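Local atomic coordinates of nicotinate-nucleotide pyrophosphorylase (Francisella tularensis subsp. tularensis, PDB entry 3TQV), a protein that probably converts quinolinate and 5-phospho-alpha-D-ribose 1-diphosphate into nicotinate ribonucleotide, carbon dioxide and diphosphate, a step in NAD(+) biosynthesis. Residues K13-I18 with F148-K153; D17-L22 with A64-N69. All blocks are in the same frame, centred on the assembly; numbering follows the deposited sequence.

Contact 1 (K13-I18 with F148-K153); sequences KVPNDI and FRLAQK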
# COMPACT_ATOMS: atom_id res chain seq x y z
N LYS B 13 1.19 -19.26 3.77
CA LYS B 13 2.35 -18.73 4.47
C LYS B 13 3.22 -18.01 3.46
O LYS B 13 3.33 -18.43 2.32
CB LYS B 13 3.14 -19.85 5.15
CG LYS B 13 4.36 -19.33 5.91
CD LYS B 13 5.53 -20.31 5.88
CE LYS B 13 6.74 -19.77 6.63
NZ LYS B 13 6.39 -19.37 8.03
N VAL B 14 3.84 -16.91 3.88
CA VAL B 14 4.77 -16.19 3.02
C VAL B 14 6.16 -16.77 3.19
O VAL B 14 6.60 -16.99 4.32
CB VAL B 14 4.82 -14.69 3.38
CG1 VAL B 14 5.81 -13.93 2.47
CG2 VAL B 14 3.42 -14.09 3.30
N PRO B 15 6.86 -17.03 2.08
CA PRO B 15 8.15 -17.70 2.24
C PRO B 15 9.10 -16.85 3.08
O PRO B 15 9.10 -15.62 2.97
CB PRO B 15 8.66 -17.85 0.79
CG PRO B 15 7.42 -17.75 -0.06
CD PRO B 15 6.54 -16.77 0.66
N ASN B 16 9.89 -17.52 3.90
CA ASN B 16 10.79 -16.84 4.82
C ASN B 16 11.72 -15.86 4.15
O ASN B 16 11.88 -14.74 4.62
CB ASN B 16 11.60 -17.86 5.62
CG ASN B 16 10.72 -18.78 6.45
OD1 ASN B 16 9.61 -18.42 6.85
ND2 ASN B 16 11.22 -19.97 6.72
N ASP B 17 12.34 -16.27 3.04
CA ASP B 17 13.29 -15.40 2.35
C ASP B 17 12.65 -14.07 1.91
O ASP B 17 13.31 -13.04 1.91
CB ASP B 17 14.00 -16.11 1.19
CG ASP B 17 13.04 -16.72 0.16
OD1 ASP B 17 11.81 -16.54 0.29
OD2 ASP B 17 13.52 -17.38 -0.79
N ILE B 18 11.36 -14.12 1.57
CA ILE B 18 10.61 -12.91 1.22
C ILE B 18 10.25 -12.07 2.46
O ILE B 18 10.26 -10.85 2.42
CB ILE B 18 9.32 -13.26 0.46
CG1 ILE B 18 9.64 -13.91 -0.89
CG2 ILE B 18 8.46 -12.02 0.24
CD1 ILE B 18 10.15 -12.93 -1.92
N PHE B 148 4.83 -6.89 -2.65
CA PHE B 148 3.94 -7.43 -1.63
C PHE B 148 2.92 -8.33 -2.28
O PHE B 148 1.79 -8.42 -1.79
CB PHE B 148 3.20 -6.31 -0.90
CG PHE B 148 4.05 -5.58 0.10
CD1 PHE B 148 3.96 -5.90 1.45
CD2 PHE B 148 4.92 -4.58 -0.31
CE1 PHE B 148 4.75 -5.26 2.39
CE2 PHE B 148 5.71 -3.90 0.61
CZ PHE B 148 5.63 -4.24 1.99
N ARG B 149 3.31 -8.98 -3.37
CA ARG B 149 2.41 -9.90 -4.07
C ARG B 149 1.99 -11.03 -3.15
O ARG B 149 0.80 -11.22 -2.87
CB ARG B 149 3.08 -10.46 -5.32
CG ARG B 149 2.44 -11.73 -5.83
CD ARG B 149 1.16 -11.50 -6.60
NE ARG B 149 1.43 -10.83 -7.87
CZ ARG B 149 0.91 -9.66 -8.18
NH1 ARG B 149 0.10 -9.06 -7.32
NH2 ARG B 149 1.20 -9.08 -9.33
N LEU B 150 2.97 -11.78 -2.66
CA LEU B 150 2.69 -12.92 -1.79
C LEU B 150 2.14 -12.48 -0.43
O LEU B 150 1.20 -13.07 0.11
CB LEU B 150 3.94 -13.80 -1.66
CG LEU B 150 4.28 -14.60 -2.92
CD1 LEU B 150 5.59 -15.35 -2.74
CD2 LEU B 150 3.15 -15.58 -3.30
N ALA B 151 2.73 -11.42 0.12
CA ALA B 151 2.30 -10.87 1.40
C ALA B 151 0.81 -10.55 1.38
O ALA B 151 0.10 -10.86 2.34
CB ALA B 151 3.12 -9.61 1.75
N GLN B 152 0.33 -9.94 0.29
CA GLN B 152 -1.10 -9.63 0.15
C GLN B 152 -2.00 -10.85 -0.20
O GLN B 152 -3.16 -10.91 0.20
CB GLN B 152 -1.31 -8.48 -0.84
CG GLN B 152 -0.77 -7.15 -0.33
CD GLN B 152 -1.52 -5.93 -0.89
OE1 GLN B 152 -2.37 -5.33 -0.21
NE2 GLN B 152 -1.20 -5.57 -2.13
N LYS B 153 -1.48 -11.81 -0.95
CA LYS B 153 -2.20 -13.05 -1.20
C LYS B 153 -2.44 -13.74 0.14
O LYS B 153 -3.52 -14.27 0.41
CB LYS B 153 -1.37 -13.95 -2.12
CG LYS B 153 -1.14 -13.41 -3.53
CD LYS B 153 -2.40 -13.52 -4.37
CE LYS B 153 -2.19 -13.09 -5.80
NZ LYS B 153 -3.49 -13.07 -6.56
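The pyrrolidine ring of Pro-15 meets Leu-150 at its CG-CD edge, not over a face: its CD carbon lies 3.8 Å from CD1 of Leu-150, and its CG carbon comes nearly as close to the same methyl. The two side chains cross at about a right angle. Leu-150 reaches the ring because its CG is set beside the backbone N and CD1 continues away from CA (chi2 175°), so this branch is the far end of an extended side chain. Ile-18 points toward Leu-150 without touching it.

Val-14 works against backbone instead. Its CG2 methyl, anti to its own carbonyl carbon, rests 3.9 Å from Ala-151 CA and 4.0 Å from Leu-150 O. The backbones come close here, with the CA atoms of Val-14 and Ala-151 6.1 Å apart. The one aromatic ring of the two segments, that of Phe-148, turns away from 13-18 and packs on Phe-113 and Met-116 of helix 100-130, on Leu-22, and on Pro-146 of the second subunit.

Leu-150 points to the N-terminal segment; Ala-151 offers its CA there while its side chain touches Leu-117 of helix 100-130. Lys-153 forms a salt bridge with Asp-140 and hydrogen bonds with the carbonyls of Thr-141 and Arg-165, both predicted to bind substrate. At the start of the helix, Arg-149 N bonds to Glu-29 OE2 of the second subunit, a negative charge that would suit a helix N terminus.

No hydrogen bond joins the two segments. The 170 Å² buried between them is mostly methyl and ring carbon against carbon, so this contact rests on van der Waals packing, while the polar and charged bonds are made to other partners.

Contact 2 (D17-L22 with A64-N69); sequences DIVTRL and ANEVIN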
# COMPACT_ATOMS: atom_id res chain seq x y z
N ASP B 17 12.34 -16.27 3.04
CA ASP B 17 13.29 -15.40 2.35
C ASP B 17 12.65 -14.07 1.91
O ASP B 17 13.31 -13.04 1.91
CB ASP B 17 14.00 -16.11 1.19
CG ASP B 17 13.04 -16.72 0.16
OD1 ASP B 17 11.81 -16.54 0.29
OD2 ASP B 17 13.52 -17.38 -0.79
N ILE B 18 11.36 -14.12 1.57
CA ILE B 18 10.61 -12.91 1.22
C ILE B 18 10.25 -12.07 2.46
O ILE B 18 10.26 -10.85 2.42
CB ILE B 18 9.32 -13.26 0.46
CG1 ILE B 18 9.64 -13.91 -0.89
CG2 ILE B 18 8.46 -12.02 0.24
CD1 ILE B 18 10.15 -12.93 -1.92
N VAL B 19 9.93 -12.73 3.57
CA VAL B 19 9.68 -12.00 4.80
C VAL B 19 10.97 -11.31 5.24
O VAL B 19 10.98 -10.13 5.60
CB VAL B 19 9.16 -12.92 5.92
CG1 VAL B 19 9.32 -12.27 7.28
CG2 VAL B 19 7.70 -13.29 5.66
N THR B 20 12.07 -12.05 5.18
CA THR B 20 13.36 -11.53 5.59
C THR B 20 13.75 -10.29 4.79
O THR B 20 14.05 -9.24 5.37
CB THR B 20 14.46 -12.61 5.47
OG1 THR B 20 14.21 -13.66 6.41
CG2 THR B 20 15.85 -12.01 5.74
N ARG B 21 13.74 -10.40 3.46
CA ARG B 21 14.22 -9.32 2.60
C ARG B 21 13.39 -8.05 2.75
O ARG B 21 13.91 -6.94 2.73
CB ARG B 21 14.21 -9.76 1.15
CG ARG B 21 14.76 -8.73 0.21
CD ARG B 21 13.91 -8.66 -1.02
NE ARG B 21 13.89 -9.93 -1.73
CZ ARG B 21 12.95 -10.29 -2.59
NH1 ARG B 21 11.93 -9.48 -2.84
NH2 ARG B 21 13.01 -11.47 -3.19
N LEU B 22 12.08 -8.23 2.89
CA LEU B 22 11.17 -7.12 3.07
C LEU B 22 11.39 -6.40 4.41
O LEU B 22 11.25 -5.19 4.51
CB LEU B 22 9.73 -7.63 2.98
CG LEU B 22 9.05 -7.45 1.62
CD1 LEU B 22 7.72 -8.19 1.58
CD2 LEU B 22 8.86 -5.97 1.32
N ALA B 64 6.61 -9.06 11.99
CA ALA B 64 6.93 -8.54 13.32
C ALA B 64 8.02 -9.40 13.95
O ALA B 64 9.04 -8.89 14.38
CB ALA B 64 5.71 -8.54 14.18
N ASN B 65 7.78 -10.71 13.98
CA ASN B 65 8.78 -11.66 14.46
C ASN B 65 10.14 -11.44 13.79
O ASN B 65 11.18 -11.50 14.45
CB ASN B 65 8.31 -13.10 14.20
CG ASN B 65 7.22 -13.56 15.17
OD1 ASN B 65 6.94 -12.91 16.18
ND2 ASN B 65 6.61 -14.70 14.87
N GLU B 66 10.12 -11.19 12.49
CA GLU B 66 11.36 -11.10 11.74
C GLU B 66 12.07 -9.79 12.04
O GLU B 66 13.30 -9.75 12.09
CB GLU B 66 11.11 -11.31 10.24
CG GLU B 66 12.37 -11.29 9.37
CD GLU B 66 13.49 -12.17 9.90
OE1 GLU B 66 13.21 -13.06 10.75
OE2 GLU B 66 14.65 -11.97 9.48
N VAL B 67 11.29 -8.73 12.26
CA VAL B 67 11.84 -7.46 12.73
C VAL B 67 12.57 -7.66 14.06
O VAL B 67 13.75 -7.31 14.18
CB VAL B 67 10.76 -6.38 12.90
CG1 VAL B 67 11.37 -5.09 13.43
CG2 VAL B 67 10.03 -6.12 11.60
N ILE B 68 11.89 -8.21 15.06
CA ILE B 68 12.54 -8.53 16.33
C ILE B 68 13.86 -9.27 16.10
O ILE B 68 14.93 -8.83 16.54
CB ILE B 68 11.65 -9.41 17.24
CG1 ILE B 68 10.49 -8.60 17.79
CG2 ILE B 68 12.45 -9.99 18.39
CD1 ILE B 68 10.77 -7.12 17.79
N ASN B 69 13.75 -10.39 15.40
CA ASN B 69 14.86 -11.28 15.11
C ASN B 69 16.07 -10.56 14.52
O ASN B 69 17.22 -10.85 14.89
CB ASN B 69 14.39 -12.35 14.13
CG ASN B 69 15.43 -13.43 13.93
OD1 ASN B 69 15.81 -13.75 12.80
ND2 ASN B 69 15.90 -13.99 15.03
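Thr-20 OG1 gives its hydrogen bond to the carbonyl O of Asn-16, one turn back in its own helix, and also sits 3.5 Å from OE2 of Glu-66, too loose an approach to count as a bond. That carboxylate oxygen lies alongside the threonine, with CG2 of Thr-20 3.9 Å from Glu-66 OE2. Glu-66 gets there by a bend: CG leaves anti to the backbone N (chi1 -178°), then chi2 of 48° folds the acid over Thr-20 instead of letting it run straight out. The fold lays the aliphatic part of the side chain against the neighbouring helix, where CG1 of Val-19 is 3.6 Å from Glu-66 CB, and Glu-66 CG is 3.9 Å from Thr-20 CA. Glu-66 thus makes all the touches of its segment, CB and CG against Val-19, CG and the carboxylate against Thr-20.

Only 124 Å² is buried between the segments, yet the helices are joined beyond them: Val-19 and Leu-22 both touch Phe-63, and Val-67 reaches Val-23 and Leu-27. Helix 61-71 packs on both helix 16-31 and helix 100-130; Ala-64, Val-67 and Ile-68 meet Ile-110 of the latter, while Asn-65 bonds to Trp-79 of strand 76-79.

Overall arrangement
From the N terminus, both contacts start on the same piece of chain, sharing Asp-17 and Ile-18. Contact 2 closes the shorter loop, through the rest of helix 16-31 and strand 45-52 to helix 61-71. Contact 1 closes a far longer one that also passes through helix 100-130, so contact 2 nests inside it. Their centres are 11 Å apart, and they also touch through Val-14 CG1 and Val-19 CG2, 3.8 Å apart. Helix 16-31 and its lead-in thus bridge the N-terminal domain, through helix 61-71, and the C-terminal domain of the alpha/beta-barrel class, through helix 149-159, close to the interface with the second subunit.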